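Local coordinates for protein phage terminase large subunit (Thermus phage P7426, PDB 7KS4) that probably powers viral DNA translocation into empty capsids by ATP hydrolysis and cuts the viral genome to start and end packaging, this chain being its N-terminal ATPase domain, at residues K36-C41 / E220-A225; A98-L103 / R117-P122. All coordinates share one frame; numbering follows the deposited sequence.

Contact 1: residues K36-C41 / E220-A225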
# COMPACT_ATOMS: atom_id res chain seq x y z
N LYS A 36 4.41 -2.04 -11.92
CA LYS A 36 3.55 -0.88 -11.75
C LYS A 36 2.23 -1.23 -11.07
O LYS A 36 1.56 -0.33 -10.56
CB LYS A 36 3.29 -0.21 -13.10
CG LYS A 36 4.57 0.28 -13.76
CD LYS A 36 4.53 1.78 -14.01
CE LYS A 36 5.90 2.31 -14.43
NZ LYS A 36 6.46 1.58 -15.60
N ARG A 37 1.86 -2.51 -11.05
CA ARG A 37 0.67 -2.99 -10.35
C ARG A 37 1.12 -4.12 -9.44
O ARG A 37 1.34 -5.25 -9.91
CB ARG A 37 -0.41 -3.46 -11.31
CG ARG A 37 -0.83 -2.42 -12.35
CD ARG A 37 -1.67 -1.30 -11.74
NE ARG A 37 -2.02 -0.32 -12.76
CZ ARG A 37 -1.37 0.83 -12.98
NH1 ARG A 37 -0.32 1.16 -12.26
NH2 ARG A 37 -1.79 1.64 -13.96
N ARG A 38 1.28 -3.82 -8.16
CA ARG A 38 1.62 -4.81 -7.15
C ARG A 38 0.36 -5.12 -6.35
O ARG A 38 -0.27 -4.21 -5.79
CB ARG A 38 2.73 -4.28 -6.24
CG ARG A 38 4.08 -4.19 -6.92
CD ARG A 38 5.12 -3.53 -6.02
NE ARG A 38 4.88 -2.09 -5.86
CZ ARG A 38 5.59 -1.30 -5.04
NH1 ARG A 38 6.56 -1.81 -4.29
NH2 ARG A 38 5.30 -0.01 -4.97
N VAL A 39 0.01 -6.40 -6.28
CA VAL A 39 -1.21 -6.86 -5.65
C VAL A 39 -0.80 -7.83 -4.55
O VAL A 39 -0.23 -8.90 -4.84
CB VAL A 39 -2.16 -7.54 -6.65
CG1 VAL A 39 -3.52 -7.82 -6.00
CG2 VAL A 39 -2.34 -6.68 -7.90
N ALA A 40 -1.07 -7.48 -3.29
CA ALA A 40 -0.69 -8.32 -2.16
C ALA A 40 -1.95 -8.82 -1.47
O ALA A 40 -2.71 -8.04 -0.88
CB ALA A 40 0.19 -7.54 -1.18
N CYS A 41 -2.16 -10.14 -1.54
CA CYS A 41 -3.26 -10.79 -0.83
C CYS A 41 -2.64 -11.48 0.37
O CYS A 41 -2.06 -12.57 0.25
CB CYS A 41 -3.97 -11.78 -1.74
SG CYS A 41 -5.25 -12.73 -0.90
N GLU A 220 2.53 -7.87 -10.53
CA GLU A 220 3.22 -8.84 -9.69
C GLU A 220 2.41 -9.01 -8.41
O GLU A 220 2.05 -8.02 -7.77
CB GLU A 220 4.65 -8.43 -9.36
CG GLU A 220 5.39 -9.44 -8.50
CD GLU A 220 6.87 -9.16 -8.42
OE1 GLU A 220 7.32 -8.16 -9.02
OE2 GLU A 220 7.59 -9.95 -7.77
N SER A 221 2.14 -10.26 -8.04
CA SER A 221 1.27 -10.55 -6.91
C SER A 221 2.01 -11.30 -5.81
O SER A 221 2.91 -12.10 -6.08
CB SER A 221 0.06 -11.36 -7.35
OG SER A 221 -0.74 -10.61 -8.24
N PHE A 222 1.58 -11.05 -4.58
CA PHE A 222 2.19 -11.62 -3.38
C PHE A 222 1.09 -12.22 -2.52
O PHE A 222 -0.01 -11.65 -2.41
CB PHE A 222 2.95 -10.54 -2.61
CG PHE A 222 3.81 -9.69 -3.49
CD1 PHE A 222 5.17 -9.96 -3.61
CD2 PHE A 222 3.27 -8.64 -4.23
CE1 PHE A 222 5.96 -9.20 -4.44
CE2 PHE A 222 4.07 -7.88 -5.04
CZ PHE A 222 5.42 -8.16 -5.14
N HIS A 223 1.39 -13.37 -1.91
CA HIS A 223 0.41 -14.12 -1.13
C HIS A 223 1.06 -14.63 0.15
O HIS A 223 2.18 -15.14 0.11
CB HIS A 223 -0.16 -15.29 -1.92
CG HIS A 223 -1.30 -15.97 -1.23
ND1 HIS A 223 -1.25 -17.28 -0.80
CD2 HIS A 223 -2.52 -15.50 -0.86
CE1 HIS A 223 -2.39 -17.59 -0.22
NE2 HIS A 223 -3.18 -16.53 -0.24
N ALA A 224 0.37 -14.48 1.27
CA ALA A 224 0.87 -15.03 2.53
C ALA A 224 -0.27 -15.10 3.53
O ALA A 224 -0.99 -14.12 3.72
CB ALA A 224 2.02 -14.18 3.09
N ALA A 225 -0.42 -16.26 4.16
CA ALA A 225 -1.28 -16.37 5.32
C ALA A 225 -0.61 -15.69 6.51
O ALA A 225 0.59 -15.46 6.53
CB ALA A 225 -1.56 -17.84 5.64
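Five backbone hydrogen bonds join R37-C41 to E220-A224 as parallel neighbours in the central sheet of this P-loop (ASCE) ATPase domain, 219-224 being one of the two outermost strands in this chain. E220 N donates to R37 O and V39 N to E220 O; F222 N then reaches V39 O at 2.8 Å, and C41 N reaches F222 O. The last bond, A224 N to C41 O, lengthens to 3.3 Å at the end of strand 219-224. C41 O also receives the CA-H of H223.

R38, A40, E220 and F222 share one face, where A40 and F222 pack against helix 25-32. The F222 ring, with CG anti to the carbonyl carbon (chi1 -46°), leans back along the strand, and its CE2 lies 4.0 Å from R38 CB. R38 suits this buried place because its aliphatic stem meets the ring while a salt bridge to E55 and a hydrogen bond to I30 O hold its guanidinium. The small A40 lets I30 sit close to the sheet.

V39, S221, C41 and H223 occupy the other face, where helix 190-197 covers V39 and C41. S221 OG bonds F195 O, and its contact with V39 CB is 3.7 Å. H223 NE2 bonds A255 O, while C41 SG lies in the imidazole plane, 3.9 Å from H223 CD2.

Contact 2: residues A98-L103 / R117-P122. With SO4 (sulfate ion), chain E.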
# COMPACT_ATOMS: atom_id res chain seq x y z
N ALA A 98 16.98 20.23 3.56
CA ALA A 98 16.29 21.00 2.54
C ALA A 98 14.80 20.65 2.43
O ALA A 98 14.19 20.95 1.40
CB ALA A 98 16.96 20.81 1.17
N THR A 99 14.22 20.02 3.45
CA THR A 99 12.80 19.73 3.44
C THR A 99 12.12 20.34 4.67
O THR A 99 12.75 20.59 5.70
CB THR A 99 12.51 18.22 3.42
OG1 THR A 99 12.92 17.62 4.66
CG2 THR A 99 13.22 17.55 2.26
N GLU A 100 10.82 20.56 4.53
CA GLU A 100 9.99 21.04 5.62
C GLU A 100 8.61 20.42 5.44
O GLU A 100 8.05 20.47 4.35
CB GLU A 100 9.90 22.57 5.62
CG GLU A 100 9.05 23.14 6.73
CD GLU A 100 9.10 24.66 6.76
OE1 GLU A 100 8.42 25.29 5.92
OE2 GLU A 100 9.83 25.22 7.60
N VAL A 101 8.09 19.83 6.51
CA VAL A 101 6.84 19.07 6.47
C VAL A 101 5.70 19.96 6.93
O VAL A 101 5.82 20.69 7.92
CB VAL A 101 6.94 17.81 7.34
CG1 VAL A 101 5.63 17.02 7.30
CG2 VAL A 101 8.12 16.95 6.91
N GLN A 102 4.58 19.89 6.21
CA GLN A 102 3.36 20.61 6.57
C GLN A 102 2.22 19.60 6.61
O GLN A 102 2.05 18.81 5.68
CB GLN A 102 3.06 21.73 5.56
CG GLN A 102 1.95 22.66 5.98
CD GLN A 102 1.56 23.62 4.87
OE1 GLN A 102 2.24 23.72 3.85
NE2 GLN A 102 0.45 24.33 5.07
N LEU A 103 1.45 19.63 7.69
CA LEU A 103 0.44 18.62 7.96
C LEU A 103 -0.91 19.28 8.18
O LEU A 103 -1.01 20.31 8.85
CB LEU A 103 0.81 17.78 9.19
CG LEU A 103 -0.22 16.77 9.68
CD1 LEU A 103 -0.61 15.78 8.57
CD2 LEU A 103 0.35 16.03 10.87
N ARG A 117 18.06 24.87 -0.85
CA ARG A 117 19.13 24.98 0.12
C ARG A 117 18.53 24.55 1.46
O ARG A 117 17.32 24.33 1.53
CB ARG A 117 19.67 26.41 0.19
CG ARG A 117 18.75 27.38 0.92
CD ARG A 117 19.11 28.82 0.61
NE ARG A 117 18.75 29.18 -0.76
CZ ARG A 117 19.04 30.35 -1.33
NH1 ARG A 117 19.70 31.28 -0.66
NH2 ARG A 117 18.67 30.58 -2.58
N PRO A 118 19.33 24.39 2.51
CA PRO A 118 18.75 24.00 3.80
C PRO A 118 17.71 25.02 4.27
O PRO A 118 17.88 26.23 4.08
CB PRO A 118 19.96 23.94 4.74
CG PRO A 118 21.11 23.67 3.82
CD PRO A 118 20.80 24.41 2.55
N VAL A 119 16.64 24.51 4.88
CA VAL A 119 15.50 25.35 5.23
C VAL A 119 15.90 26.44 6.22
O VAL A 119 15.27 27.50 6.26
CB VAL A 119 14.34 24.51 5.78
CG1 VAL A 119 13.19 25.40 6.23
CG2 VAL A 119 13.86 23.54 4.74
N ASN A 120 16.92 26.19 7.05
CA ASN A 120 17.35 27.17 8.04
C ASN A 120 18.28 28.23 7.47
O ASN A 120 18.81 29.05 8.23
CB ASN A 120 18.03 26.48 9.22
CG ASN A 120 19.40 25.93 8.87
OD1 ASN A 120 19.75 25.77 7.70
ND2 ASN A 120 20.20 25.64 9.90
N ALA A 121 18.51 28.24 6.15
CA ALA A 121 19.47 29.18 5.60
C ALA A 121 18.76 30.39 4.98
O ALA A 121 17.64 30.27 4.47
CB ALA A 121 20.33 28.50 4.53
N PRO A 122 19.39 31.56 5.02
CA PRO A 122 18.75 32.75 4.43
C PRO A 122 18.52 32.56 2.94
O PRO A 122 19.36 32.03 2.21
CB PRO A 122 19.76 33.87 4.70
CG PRO A 122 21.07 33.17 4.84
CD PRO A 122 20.75 31.85 5.49
S SO4 E . 19.98 34.12 -3.24
O1 SO4 E . 20.63 34.13 -1.94
O2 SO4 E . 19.98 35.47 -3.80
O3 SO4 E . 18.59 33.67 -3.09
O4 SO4 E . 20.69 33.21 -4.14
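A98 and V119 meet where the loop between strands 109-115 and 126-136 folds back on the start of 99-104, the edge strand of the antiparallel part of the ATPase sheet. The loop residues P118 to A121 form a type I beta turn, closed by A121 N bonding P118 O at 3.0 Å. V119 and N120 take the two central positions, with the backbone angles of that turn type. No hydrogen bond joins the two segments, so their contact rests on van der Waals touches.

Along the strand, A98 comes first. Its methyl CB rests 3.6 Å from R117 O, and its CA faces P118 CA; a small residue allows the two backbones to come this close. A98 is itself tied by backbone bonding to Y115, and V119 to P97, which fixes the loop against the strand's beginning.

T99 turns its side chain away from the loop, and its OG1 bonds F96 O. What it offers V119 is its carbonyl: T99 O lies 3.3 Å from V119 CG2, the branch anti to the carbonyl carbon of V119.

E100 points toward the loop and crosses V119 at about a right angle. Its CG is anti to the backbone N (chi1 -180°) and the chain stays extended beside V119; E100 OE2 lies 3.6 Å from V119 CG1. V119 therefore divides its branches, CG2 to the backbone and CG1 to the carboxylate, a fitting job for a beta-branched residue. The carboxylate merely brushes this methyl, in a partly exposed place that suits a glutamate.

On the far side of the turn R117 NH1 reaches P122 O in a bent bond of 3.0 Å (132° at the hydrogen), which uses a lone pair of the carbonyl but leaves the guanidinium plane. A sulfate, probably from the crystallisation liquor, lies at the guanidinium edge: NH1 bonds its O1, and R117 NH2 bonds sulfate O3 at 3.1 Å.

How the contacts relate
Both contacts reach one mixed sheet, contact 1 through two strands and contact 2 through one strand and a loop, but at its opposite ends, on opposite sides of the chain's centre, with centres 36 Å apart and nearest atoms about 21 Å apart. Contact 1 is buried and joins strands distant in sequence; contact 2 lies at the surface, links close neighbours in the chain, and falls within the sequence that contact 1 spans. Their chemistry follows: a ladder of backbone hydrogen bonds with helices over both faces in contact 1, against van der Waals touches, largely methyls on carbonyl and carboxylate oxygens, in contact 2. Contact 1 approaches the nucleotide site, whereas contact 2 lies away from it.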